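Local coordinates for putative flagella-related protein H (Methanocaldococcus jannaschii DSM 2661, PDB 4WIA), which probably binds and hydrolyses ATP as a component of the archaellum, the flagellum-like motility organelle of archaea, at residues I31-E36 and S171-I176; V61-T66 and I129-A134; G27-I32 and D144-F149; A199-Y204 and G209-N214. All coordinates share one frame; numbering follows the deposited sequence.

How the contacts relate
Contacts 1 and 3 start from the same strand, 29-33, and share Ile31 and Ile32; their centres lie about 12 Å apart, and they meet where the selenium of Met146 rests against Ile176. Contact 2 is nested along the chain inside the loops that both of them close. It touches contact 1 through Ile133 and Ile176, and contact 3 through Ile129, Ile133, Leu145 and Phe149. Contact 4 comes later in the chain on the same mixed sheet, its centre about 25 Å from that of contact 2. The probable nucleotide site borders contacts 1 and 2: Gly34 begins the presumed P-loop, and Gln64 shares a sulfate with Lys40.

Contact 1 of 4, residues I31-E36 and S171-I176; sequences IIEGEE and SVLTII
Ile31 and Ile176 face each other with their CA atoms 7.8 Å apart, while Glu33 and Leu173, nearer the end of the strand, stand 9.1 Å apart. Strand 29-33, in the interior of the mixed sheet, is thus covered by helix 170-179 in the alpha/beta layering of a P-loop NTPase; Gly34 opens the presumed Walker A loop, its O hydrogen-bonded to Lys40 NZ. At this spacing the side chains make the contact: two isoleucines in one pair, a glutamate and a leucine in the other. Ile31 and Ile176 cross at about a right angle, and the CG2 methyl of Ile176 settles against the CG1-CD1 arm of Ile31, 3.6 Å from CD1 and 3.7 Å from CG1. Two residues on, Glu33 points to the same side. Its CG is anti to the backbone N (chi1 167°) and its chain runs out extended, carrying the carboxylate to the helix. There OE2 forms a salt bridge with Arg177 NH1, which probably balances the charge of this buried acid. Leucine suits the neighbouring place by its apolar packing on Val163 of strand 158-163; beside the salt-bridged end, CD1 and CD2 of Leu173 each lie 4.1 Å from OE2 of Glu33.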
loop_
_atom_site.group_PDB
_atom_site.type_symbol
_atom_site.label_atom_id
_atom_site.label_comp_id
_atom_site.label_asym_id
_atom_site.label_seq_id
_atom_site.Cartn_x
_atom_site.Cartn_y
_atom_site.Cartn_z
ATOM N N ILE A 31 2.355 7.383 -25.266
ATOM C CA ILE A 31 2.067 8.668 -25.859
ATOM C C ILE A 31 0.585 8.969 -25.732
ATOM O O ILE A 31 -0.251 8.189 -26.175
ATOM C CB ILE A 31 2.457 8.674 -27.369
ATOM C CG1 ILE A 31 3.952 8.412 -27.514
ATOM C CG2 ILE A 31 2.085 10.010 -28.012
ATOM C CD1 ILE A 31 4.838 9.453 -26.870
ATOM N N ILE A 32 0.267 10.097 -25.138
ATOM C CA ILE A 32 -1.096 10.547 -25.028
ATOM C C ILE A 32 -1.332 11.727 -25.917
ATOM O O ILE A 32 -0.817 12.791 -25.666
ATOM C CB ILE A 32 -1.436 10.890 -23.587
ATOM C CG1 ILE A 32 -1.108 9.674 -22.680
ATOM C CG2 ILE A 32 -2.918 11.219 -23.502
ATOM C CD1 ILE A 32 -1.212 9.975 -21.187
ATOM N N GLU A 33 -2.064 11.516 -26.995
ATOM C CA GLU A 33 -2.162 12.487 -28.050
ATOM C C GLU A 33 -3.588 12.970 -28.152
ATOM O O GLU A 33 -4.516 12.164 -28.351
ATOM C CB GLU A 33 -1.730 11.856 -29.398
ATOM C CG GLU A 33 -2.084 12.706 -30.634
ATOM C CD GLU A 33 -1.615 12.160 -31.967
ATOM O OE1 GLU A 33 -1.147 11.003 -32.035
ATOM O OE2 GLU A 33 -1.690 12.930 -32.969
ATOM N N GLY A 34 -3.779 14.283 -28.116
ATOM C CA GLY A 34 -5.105 14.844 -28.299
ATOM C C GLY A 34 -5.007 16.344 -28.211
ATOM O O GLY A 34 -4.018 16.875 -27.727
ATOM N N GLU A 35 -6.065 17.013 -28.630
ATOM C CA GLU A 35 -6.126 18.453 -28.579
ATOM C C GLU A 35 -6.242 19.022 -27.154
ATOM O O GLU A 35 -6.397 18.296 -26.168
ATOM C CB GLU A 35 -7.295 18.940 -29.425
ATOM C CG GLU A 35 -7.182 18.460 -30.848
ATOM C CD GLU A 35 -8.034 19.233 -31.813
ATOM O OE1 GLU A 35 -8.189 18.739 -32.946
ATOM O OE2 GLU A 35 -8.527 20.318 -31.448
ATOM N N GLU A 36 -6.143 20.339 -27.058
ATOM C CA GLU A 36 -6.296 20.995 -25.776
ATOM C C GLU A 36 -7.576 20.554 -25.125
ATOM O O GLU A 36 -8.555 20.365 -25.814
ATOM C CB GLU A 36 -6.409 22.499 -25.980
ATOM C CG GLU A 36 -5.275 23.105 -26.774
ATOM C CD GLU A 36 -5.284 24.615 -26.773
ATOM O OE1 GLU A 36 -4.206 25.206 -26.932
ATOM O OE2 GLU A 36 -6.373 25.207 -26.636
ATOM N N SER A 171 4.135 14.790 -40.183
ATOM C CA SER A 171 5.379 14.063 -40.430
ATOM C C SER A 171 6.007 13.682 -39.081
ATOM O O SER A 171 6.358 12.526 -38.856
ATOM C CB SER A 171 6.323 14.884 -41.330
ATOM O OG SER A 171 6.742 16.078 -40.683
ATOM N N VAL A 172 6.052 14.631 -38.161
ATOM C CA VAL A 172 6.650 14.404 -36.849
ATOM C C VAL A 172 5.783 13.477 -35.972
ATOM O O VAL A 172 6.276 12.565 -35.258
ATOM C CB VAL A 172 6.855 15.755 -36.145
ATOM C CG1 VAL A 172 7.445 15.545 -34.769
ATOM C CG2 VAL A 172 7.739 16.680 -36.962
ATOM N N LEU A 173 4.487 13.717 -36.021
ATOM C CA LEU A 173 3.545 12.949 -35.187
ATOM C C LEU A 173 3.629 11.462 -35.515
ATOM O O LEU A 173 3.700 10.639 -34.611
ATOM C CB LEU A 173 2.117 13.475 -35.390
ATOM C CG LEU A 173 1.834 14.892 -34.866
ATOM C CD1 LEU A 173 0.502 15.455 -35.388
ATOM C CD2 LEU A 173 1.913 14.944 -33.362
ATOM N N THR A 174 3.608 11.131 -36.808
ATOM C CA THR A 174 3.754 9.746 -37.271
ATOM C C THR A 174 4.965 9.037 -36.657
ATOM O O THR A 174 4.899 7.852 -36.361
ATOM C CB THR A 174 3.903 9.722 -38.786
ATOM O OG1 THR A 174 2.700 10.201 -39.413
ATOM C CG2 THR A 174 4.194 8.319 -39.279
ATOM N N ILE A 175 6.062 9.765 -36.449
ATOM C CA ILE A 175 7.285 9.172 -35.907
ATOM C C ILE A 175 7.104 8.854 -34.464
ATOM O O ILE A 175 7.530 7.818 -33.972
ATOM C CB ILE A 175 8.520 10.120 -36.089
ATOM C CG1 ILE A 175 8.862 10.242 -37.571
ATOM C CG2 ILE A 175 9.732 9.614 -35.307
ATOM C CD1 ILE A 175 9.731 11.433 -37.895
ATOM N N ILE A 176 6.503 9.791 -33.753
ATOM C CA ILE A 176 6.276 9.600 -32.328
ATOM C C ILE A 176 5.373 8.396 -32.154
ATOM O O ILE A 176 5.596 7.556 -31.288
ATOM C CB ILE A 176 5.666 10.872 -31.695
ATOM C CG1 ILE A 176 6.700 12.012 -31.757
ATOM C CG2 ILE A 176 5.238 10.623 -30.253
ATOM C CD1 ILE A 176 6.130 13.379 -31.417
#

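Contact 2 of 4, residues V61-T66 and I129-A134; sequences VSTQLT and ISALIA. With SO4 (sulfate ion), chain F.
Thr63, just past the end of strand 58-62, reaches to helix 129-134, its CA 7.2 Å from that of Ala131. From CB, which points at the helix, the side chain divides into a polar and an apolar branch. Its hydroxyl sits between the backbone N and the carbonyl carbon (chi1 54°), where OG1 accepts a hydrogen bond from Ser128 N just before the helix and makes a weak one with Asp127 O. On the helix itself OG1 meets only a methyl, Ala131 CB, at 4.1 Å; alanine fits a spot where the strand end comes so near. The other branch, CG2, lies against Leu132, 3.8 Å from both its CG and its CD2, and Leu132 in turn packs on Phe108 and Val112 of helix 108-114. A threonine therefore serves both needs, a polar atom for the backbone and a methyl for the leucine.

This is the strand-end side of a P-loop NTPase fold, where the nucleotide phosphates bind in relatives; the apolar strand 123-127 ending in Asp127 is probably the Walker B strand. Next to Thr63, Gln64, an ATP-binding residue by similarity, extends to a sulfate, probably from the crystallisation liquor, that Lys40 and Asn164 also hold; it may mark a phosphate position. Gln64 NE2 donates to the sulfate O2 over 2.8 Å, a bent bond of 140°. The turn leading there is fixed by Ser62, whose OG takes bonds from Gln64 N (3.0 Å) and Leu65 N (2.9 Å), an ST turn and ST motif.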
loop_
_atom_site.group_PDB
_atom_site.type_symbol
_atom_site.label_atom_id
_atom_site.label_comp_id
_atom_site.label_asym_id
_atom_site.label_seq_id
_atom_site.Cartn_x
_atom_site.Cartn_y
_atom_site.Cartn_z
ATOM N N VAL A 61 7.491 16.431 -15.556
ATOM C CA VAL A 61 7.981 17.610 -16.193
ATOM C C VAL A 61 6.788 18.266 -16.873
ATOM O O VAL A 61 6.215 17.690 -17.781
ATOM C CB VAL A 61 9.039 17.269 -17.258
ATOM C CG1 VAL A 61 9.607 18.538 -17.936
ATOM C CG2 VAL A 61 10.163 16.450 -16.664
ATOM N N SER A 62 6.454 19.478 -16.446
ATOM C CA SER A 62 5.319 20.220 -16.942
ATOM C C SER A 62 5.772 21.517 -17.677
ATOM O O SER A 62 6.462 22.327 -17.108
ATOM C CB SER A 62 4.432 20.662 -15.767
ATOM O OG SER A 62 3.360 21.478 -16.209
ATOM N N THR A 63 5.265 21.725 -18.881
ATOM C CA THR A 63 5.376 22.982 -19.568
ATOM C C THR A 63 4.273 23.956 -19.231
ATOM O O THR A 63 4.167 24.979 -19.875
ATOM C CB THR A 63 5.313 22.737 -21.087
ATOM O OG1 THR A 63 4.140 21.983 -21.430
ATOM C CG2 THR A 63 6.518 21.939 -21.512
ATOM N N GLN A 64 3.404 23.635 -18.263
ATOM C CA GLN A 64 2.202 24.461 -18.010
ATOM C C GLN A 64 2.017 24.963 -16.573
ATOM O O GLN A 64 1.533 26.051 -16.391
ATOM C CB GLN A 64 0.956 23.689 -18.449
ATOM C CG GLN A 64 0.961 23.377 -19.933
ATOM C CD GLN A 64 -0.266 22.607 -20.360
ATOM O OE1 GLN A 64 -1.137 22.325 -19.558
ATOM N NE2 GLN A 64 -0.300 22.197 -21.614
ATOM N N LEU A 65 2.406 24.186 -15.574
ATOM C CA LEU A 65 2.122 24.513 -14.212
ATOM C C LEU A 65 3.387 24.662 -13.389
ATOM O O LEU A 65 4.286 23.799 -13.392
ATOM C CB LEU A 65 1.247 23.415 -13.584
ATOM C CG LEU A 65 -0.096 23.092 -14.283
ATOM C CD1 LEU A 65 -0.797 21.951 -13.612
ATOM C CD2 LEU A 65 -1.057 24.311 -14.295
ATOM N N THR A 66 3.405 25.734 -12.605
ATOM C CA THR A 66 4.401 25.912 -11.557
ATOM C C THR A 66 4.122 24.871 -10.509
ATOM O O THR A 66 3.091 24.190 -10.556
ATOM C CB THR A 66 4.286 27.267 -10.850
ATOM O OG1 THR A 66 2.975 27.391 -10.292
ATOM C CG2 THR A 66 4.554 28.419 -11.788
ATOM N N ILE A 129 5.403 17.093 -24.231
ATOM C CA ILE A 129 6.557 16.866 -25.057
ATOM C C ILE A 129 6.377 17.613 -26.384
ATOM O O ILE A 129 7.349 18.133 -26.927
ATOM C CB ILE A 129 6.851 15.382 -25.277
ATOM C CG1 ILE A 129 8.303 15.162 -25.660
ATOM C CG2 ILE A 129 5.994 14.833 -26.390
ATOM C CD1 ILE A 129 9.323 15.601 -24.634
ATOM N N SER A 130 5.139 17.754 -26.859
ATOM C CA SER A 130 4.898 18.499 -28.100
ATOM C C SER A 130 5.306 19.982 -27.989
ATOM O O SER A 130 5.915 20.521 -28.927
ATOM C CB SER A 130 3.457 18.341 -28.622
ATOM O OG SER A 130 2.499 18.988 -27.808
ATOM N N ALA A 131 5.035 20.633 -26.853
ATOM C CA ALA A 131 5.496 22.018 -26.652
ATOM C C ALA A 131 7.032 22.097 -26.626
ATOM O O ALA A 131 7.624 23.025 -27.197
ATOM C CB ALA A 131 4.928 22.604 -25.390
ATOM N N LEU A 132 7.694 21.122 -26.007
ATOM C CA LEU A 132 9.165 21.125 -25.927
ATOM C C LEU A 132 9.818 20.912 -27.284
ATOM O O LEU A 132 10.851 21.521 -27.573
ATOM C CB LEU A 132 9.628 20.038 -24.969
ATOM C CG LEU A 132 9.281 20.279 -23.500
ATOM C CD1 LEU A 132 9.507 19.045 -22.641
ATOM C CD2 LEU A 132 10.065 21.444 -22.895
ATOM N N ILE A 133 9.250 20.043 -28.119
ATOM C CA ILE A 133 9.754 19.883 -29.476
ATOM C C ILE A 133 9.499 21.151 -30.292
ATOM O O ILE A 133 10.424 21.722 -30.871
ATOM C CB ILE A 133 9.126 18.674 -30.186
ATOM C CG1 ILE A 133 9.517 17.409 -29.407
ATOM C CG2 ILE A 133 9.598 18.606 -31.642
ATOM C CD1 ILE A 133 8.712 16.147 -29.711
ATOM N N ALA A 134 8.249 21.599 -30.319
ATOM C CA ALA A 134 7.836 22.703 -31.183
ATOM C C ALA A 134 8.615 23.972 -30.902
ATOM O O ALA A 134 8.754 24.794 -31.785
ATOM C CB ALA A 134 6.345 22.960 -31.041
HETATM S S SO4 F . -1.943 20.826 -24.561
HETATM O O1 SO4 F . -2.938 20.065 -25.333
HETATM O O2 SO4 F . -2.434 21.593 -23.373
HETATM O O3 SO4 F . -1.502 21.804 -25.591
HETATM O O4 SO4 F . -0.792 19.986 -24.051
#

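Contact 3 of 4, residues G27-I32 and D144-F149; sequences GSLIII and DLMAFF
Leu29, at the start of strand 29-33, lies opposite Phe149 of helix 142-153, their CA atoms 7.7 Å apart. The pair belongs to the alpha/beta core of the P-loop NTPase fold, in which helices pack across the parallel strands; here the helix covers strand 29-33 and its neighbour, strand 158-163, away from the nucleotide site. Leucine suits the position because its two methyls can serve two helix residues at once. With CG anti to the backbone N (chi1 176°), the fork of Leu29 is carried straight out toward the helix, and its branches divide: CD1 goes to Phe149 and CD2 to Met146. Both partners cross the leucine at about a right angle.

Met146 is present as selenomethionine. Its chain bends at chi2 and again at chi3, which curls the terminal methyl back toward its own backbone, on the side where Leu29 CD2 lies. CE then comes within 3.3 Å of Leu29 CD2, tighter than ordinary carbon contact; with chi3 nearly eclipsed at -4°, the exact place of this methyl is doubtful.

Phe149 supplies the broader surface. Its ring meets that of Phe126 with the planes at about 20° and also touches Ile159 and Cys161 of strand 158-163; a broad flat side chain lets the helix touch several residues of the sheet at once. One face of the ring carries Leu145 CG, 4.0 Å above the plane and offset toward the rim, while CD2 of the same ring is approached obliquely by Leu29 CD1 at 4.1 Å.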
loop_
_atom_site.group_PDB
_atom_site.type_symbol
_atom_site.label_atom_id
_atom_site.label_comp_id
_atom_site.label_asym_id
_atom_site.label_seq_id
_atom_site.Cartn_x
_atom_site.Cartn_y
_atom_site.Cartn_z
ATOM N N GLY A 27 9.155 -0.574 -19.144
ATOM C CA GLY A 27 9.693 -0.300 -20.448
ATOM C C GLY A 27 8.701 0.325 -21.406
ATOM O O GLY A 27 8.937 0.345 -22.579
ATOM N N SER A 28 7.557 0.788 -20.938
ATOM C CA SER A 28 6.587 1.372 -21.852
ATOM C C SER A 28 6.977 2.830 -22.194
ATOM O O SER A 28 7.447 3.583 -21.316
ATOM C CB SER A 28 5.188 1.340 -21.216
ATOM O OG SER A 28 4.667 -0.001 -21.171
ATOM N N LEU A 29 6.753 3.193 -23.441
ATOM C CA LEU A 29 6.652 4.544 -23.846
ATOM C C LEU A 29 5.197 4.834 -24.244
ATOM O O LEU A 29 4.710 4.422 -25.315
ATOM C CB LEU A 29 7.558 4.829 -25.029
ATOM C CG LEU A 29 7.443 6.257 -25.601
ATOM C CD1 LEU A 29 7.895 7.319 -24.625
ATOM C CD2 LEU A 29 8.260 6.364 -26.889
ATOM N N ILE A 30 4.537 5.604 -23.412
ATOM C CA ILE A 30 3.167 5.896 -23.579
ATOM C C ILE A 30 3.046 7.281 -24.165
ATOM O O ILE A 30 3.580 8.242 -23.635
ATOM C CB ILE A 30 2.461 5.908 -22.211
ATOM C CG1 ILE A 30 2.766 4.611 -21.457
ATOM C CG2 ILE A 30 0.959 6.101 -22.397
ATOM C CD1 ILE A 30 1.964 4.407 -20.185
ATOM N N ILE A 31 2.355 7.383 -25.266
ATOM C CA ILE A 31 2.067 8.668 -25.859
ATOM C C ILE A 31 0.585 8.969 -25.732
ATOM O O ILE A 31 -0.251 8.189 -26.175
ATOM C CB ILE A 31 2.457 8.674 -27.369
ATOM C CG1 ILE A 31 3.952 8.412 -27.514
ATOM C CG2 ILE A 31 2.085 10.010 -28.012
ATOM C CD1 ILE A 31 4.838 9.453 -26.870
ATOM N N ILE A 32 0.267 10.097 -25.138
ATOM C CA ILE A 32 -1.096 10.547 -25.028
ATOM C C ILE A 32 -1.332 11.727 -25.917
ATOM O O ILE A 32 -0.817 12.791 -25.666
ATOM C CB ILE A 32 -1.436 10.890 -23.587
ATOM C CG1 ILE A 32 -1.108 9.674 -22.680
ATOM C CG2 ILE A 32 -2.918 11.219 -23.502
ATOM C CD1 ILE A 32 -1.212 9.975 -21.187
ATOM N N ASP A 144 16.053 11.430 -32.809
ATOM C CA ASP A 144 17.096 11.419 -31.767
ATOM C C ASP A 144 16.446 11.333 -30.414
ATOM O O ASP A 144 16.895 10.611 -29.532
ATOM C CB ASP A 144 17.935 12.696 -31.778
ATOM C CG ASP A 144 18.715 12.902 -33.087
ATOM O OD1 ASP A 144 19.236 11.935 -33.676
ATOM O OD2 ASP A 144 18.822 14.066 -33.501
ATOM N N LEU A 145 15.412 12.128 -30.233
ATOM C CA LEU A 145 14.722 12.124 -28.970
ATOM C C LEU A 145 14.090 10.762 -28.707
ATOM O O LEU A 145 14.191 10.226 -27.599
ATOM C CB LEU A 145 13.649 13.204 -28.956
ATOM C CG LEU A 145 12.875 13.333 -27.651
ATOM C CD1 LEU A 145 13.759 13.885 -26.537
ATOM C CD2 LEU A 145 11.662 14.204 -27.914
HETATM N N MSE A 146 13.465 10.206 -29.748
HETATM C CA MSE A 146 12.817 8.882 -29.634
HETATM C C MSE A 146 13.844 7.838 -29.300
HETATM O O MSE A 146 13.634 6.994 -28.459
HETATM C CB MSE A 146 12.018 8.474 -30.884
HETATM C CG MSE A 146 10.788 9.352 -31.160
HETATM SE SE MSE A 146 9.473 9.576 -29.714
HETATM C CE MSE A 146 10.358 8.336 -28.465
ATOM N N ALA A 147 14.970 7.888 -29.972
ATOM C CA ALA A 147 16.050 6.922 -29.732
ATOM C C ALA A 147 16.535 7.014 -28.298
ATOM O O ALA A 147 16.835 6.004 -27.683
ATOM C CB ALA A 147 17.203 7.166 -30.713
ATOM N N PHE A 148 16.606 8.230 -27.776
ATOM C CA PHE A 148 17.012 8.426 -26.413
ATOM C C PHE A 148 16.000 7.833 -25.429
ATOM O O PHE A 148 16.358 7.138 -24.470
ATOM C CB PHE A 148 17.179 9.924 -26.147
ATOM C CG PHE A 148 17.268 10.239 -24.680
ATOM C CD1 PHE A 148 18.450 10.014 -23.994
ATOM C CD2 PHE A 148 16.140 10.609 -23.972
ATOM C CE1 PHE A 148 18.545 10.242 -22.653
ATOM C CE2 PHE A 148 16.220 10.855 -22.606
ATOM C CZ PHE A 148 17.434 10.671 -21.939
ATOM N N PHE A 149 14.726 8.154 -25.634
ATOM C CA PHE A 149 13.636 7.535 -24.803
ATOM C C PHE A 149 13.663 5.999 -24.842
ATOM O O PHE A 149 13.500 5.350 -23.805
ATOM C CB PHE A 149 12.247 8.023 -25.226
ATOM C CG PHE A 149 11.918 9.429 -24.798
ATOM C CD1 PHE A 149 12.650 10.096 -23.845
ATOM C CD2 PHE A 149 10.863 10.079 -25.399
ATOM C CE1 PHE A 149 12.341 11.374 -23.496
ATOM C CE2 PHE A 149 10.522 11.360 -25.032
ATOM C CZ PHE A 149 11.250 12.003 -24.066
#

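Contact 4 of 4, residues A199-Y204 and G209-N214; sequences AKILKY and GSYQKN
Tyr204 and Tyr211 form a T-shaped pair, centroids 4.8 Å apart and planes at 73°. The edge of Tyr204 meets the face of Tyr211, with CD2 of Tyr204 over the middle of that ring, 3.5 Å above its plane. Beside it, CG2 of Ile201 comes within 3.8 Å of Tyr211 CE2. The CG of Tyr211 takes the crowded position between backbone N and carbonyl carbon (chi1 60°), which lays the ring toward the strand. A serine in place of Tyr211 would probably leave the edge of Tyr204 without its aromatic face and open a gap beside Ile201.

Ile201 N donates to Lys213 O (2.9 Å) almost straight and in the carbonyl plane, and the same oxygen receives a CA-H...O contact from Lys200. Lys200 and Asn214 form an antiparallel non-hydrogen-bonded pair; their side chains lie side by side, Asn214 OD1 3.1 Å from Lys200 CE.

Tyrosine suits the place of Tyr204, giving a ring edge to Tyr211 and an OH hydrogen-bonded to Ile20 O; the segment 209-214 is positioned by a backbone hydrogen bond between Gln212 and Arg19. This is the loop end of a beta hairpin, where the connection from strand 194-204 turns back into strand 214-220. Across strand 194-204 lies strand 182-191, where Leu202 and Lys203 make a classic beta bulge opposite Leu183, and Lys203 NZ reaches Arg177 O of helix 170-179.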
loop_
_atom_site.group_PDB
_atom_site.type_symbol
_atom_site.label_atom_id
_atom_site.label_comp_id
_atom_site.label_asym_id
_atom_site.label_seq_id
_atom_site.Cartn_x
_atom_site.Cartn_y
_atom_site.Cartn_z
ATOM N N ALA A 199 -10.654 8.245 -23.862
ATOM C CA ALA A 199 -9.291 7.833 -24.096
ATOM C C ALA A 199 -9.325 6.526 -24.846
ATOM O O ALA A 199 -9.795 5.530 -24.324
ATOM C CB ALA A 199 -8.600 7.645 -22.797
ATOM N N LYS A 200 -8.870 6.517 -26.100
ATOM C CA LYS A 200 -8.877 5.328 -26.879
ATOM C C LYS A 200 -7.453 4.778 -27.036
ATOM O O LYS A 200 -6.522 5.499 -27.428
ATOM C CB LYS A 200 -9.481 5.630 -28.212
ATOM C CG LYS A 200 -9.767 4.391 -29.021
ATOM C CD LYS A 200 -10.343 4.788 -30.371
ATOM C CE LYS A 200 -11.442 3.869 -30.838
ATOM N NZ LYS A 200 -12.264 4.637 -31.808
ATOM N N ILE A 201 -7.296 3.483 -26.792
ATOM C CA ILE A 201 -5.986 2.880 -26.803
ATOM C C ILE A 201 -5.799 2.344 -28.204
ATOM O O ILE A 201 -6.267 1.272 -28.524
ATOM C CB ILE A 201 -5.876 1.773 -25.759
ATOM C CG1 ILE A 201 -5.954 2.388 -24.360
ATOM C CG2 ILE A 201 -4.578 0.999 -25.974
ATOM C CD1 ILE A 201 -5.942 1.406 -23.195
ATOM N N LEU A 202 -5.099 3.101 -29.035
ATOM C CA LEU A 202 -4.884 2.715 -30.423
ATOM C C LEU A 202 -3.842 1.641 -30.573
ATOM O O LEU A 202 -3.862 0.930 -31.532
ATOM C CB LEU A 202 -4.476 3.908 -31.239
ATOM C CG LEU A 202 -5.446 5.072 -31.213
ATOM C CD1 LEU A 202 -4.844 6.271 -31.929
ATOM C CD2 LEU A 202 -6.755 4.669 -31.845
ATOM N N LYS A 203 -2.981 1.466 -29.592
ATOM C CA LYS A 203 -1.890 0.516 -29.714
ATOM C C LYS A 203 -1.372 0.247 -28.344
ATOM O O LYS A 203 -1.332 1.138 -27.521
ATOM C CB LYS A 203 -0.810 1.181 -30.542
ATOM C CG LYS A 203 0.492 0.437 -30.729
ATOM C CD LYS A 203 1.445 1.408 -31.435
ATOM C CE LYS A 203 2.804 0.856 -31.672
ATOM N NZ LYS A 203 3.662 1.965 -32.148
ATOM N N TYR A 204 -0.978 -0.984 -28.085
ATOM C CA TYR A 204 -0.562 -1.380 -26.764
ATOM C C TYR A 204 0.331 -2.575 -26.870
ATOM O O TYR A 204 -0.098 -3.694 -26.671
ATOM C CB TYR A 204 -1.807 -1.732 -25.902
ATOM C CG TYR A 204 -1.612 -1.745 -24.374
ATOM C CD1 TYR A 204 -0.375 -1.513 -23.799
ATOM C CD2 TYR A 204 -2.679 -2.030 -23.525
ATOM C CE1 TYR A 204 -0.216 -1.546 -22.413
ATOM C CE2 TYR A 204 -2.545 -2.075 -22.162
ATOM C CZ TYR A 204 -1.316 -1.825 -21.593
ATOM O OH TYR A 204 -1.176 -1.836 -20.211
ATOM N N GLY A 209 -2.621 -7.890 -20.477
ATOM C CA GLY A 209 -3.841 -8.688 -20.372
ATOM C C GLY A 209 -4.936 -8.011 -21.138
ATOM O O GLY A 209 -4.722 -6.919 -21.719
ATOM N N SER A 210 -6.100 -8.643 -21.119
ATOM C CA SER A 210 -7.249 -8.124 -21.803
ATOM C C SER A 210 -7.487 -6.699 -21.336
ATOM O O SER A 210 -7.353 -6.415 -20.148
ATOM C CB SER A 210 -8.444 -8.996 -21.486
ATOM O OG SER A 210 -9.471 -8.677 -22.378
ATOM N N TYR A 211 -7.785 -5.781 -22.239
ATOM C CA TYR A 211 -7.931 -4.404 -21.846
ATOM C C TYR A 211 -9.075 -3.747 -22.579
ATOM O O TYR A 211 -9.559 -4.252 -23.593
ATOM C CB TYR A 211 -6.565 -3.636 -22.024
ATOM C CG TYR A 211 -6.033 -3.617 -23.393
ATOM C CD1 TYR A 211 -5.274 -4.683 -23.898
ATOM C CD2 TYR A 211 -6.323 -2.556 -24.231
ATOM C CE1 TYR A 211 -4.825 -4.672 -25.193
ATOM C CE2 TYR A 211 -5.880 -2.538 -25.552
ATOM C CZ TYR A 211 -5.126 -3.567 -26.018
ATOM O OH TYR A 211 -4.746 -3.510 -27.330
ATOM N N GLN A 212 -9.541 -2.629 -22.069
ATOM C CA GLN A 212 -10.622 -1.877 -22.717
ATOM C C GLN A 212 -10.009 -0.944 -23.761
ATOM O O GLN A 212 -9.099 -0.251 -23.464
ATOM C CB GLN A 212 -11.437 -1.019 -21.737
ATOM C CG GLN A 212 -12.226 -1.746 -20.713
ATOM C CD GLN A 212 -13.093 -2.816 -21.287
ATOM O OE1 GLN A 212 -12.700 -3.977 -21.326
ATOM N NE2 GLN A 212 -14.283 -2.445 -21.729
ATOM N N LYS A 213 -10.537 -0.947 -24.972
ATOM C CA LYS A 213 -10.077 -0.069 -26.008
ATOM C C LYS A 213 -10.545 1.371 -25.803
ATOM O O LYS A 213 -9.782 2.312 -26.000
ATOM C CB LYS A 213 -10.592 -0.566 -27.344
ATOM C CG LYS A 213 -9.812 0.002 -28.500
ATOM C CD LYS A 213 -10.062 -0.678 -29.829
ATOM C CE LYS A 213 -9.332 0.070 -30.941
ATOM N NZ LYS A 213 -9.509 -0.606 -32.257
ATOM N N ASN A 214 -11.804 1.544 -25.433
ATOM C CA ASN A 214 -12.356 2.869 -25.204
ATOM C C ASN A 214 -12.592 3.092 -23.755
ATOM O O ASN A 214 -13.379 2.419 -23.172
ATOM C CB ASN A 214 -13.649 2.996 -25.936
ATOM C CG ASN A 214 -13.459 2.932 -27.419
ATOM O OD1 ASN A 214 -12.807 3.797 -28.006
ATOM N ND2 ASN A 214 -14.012 1.912 -28.041
#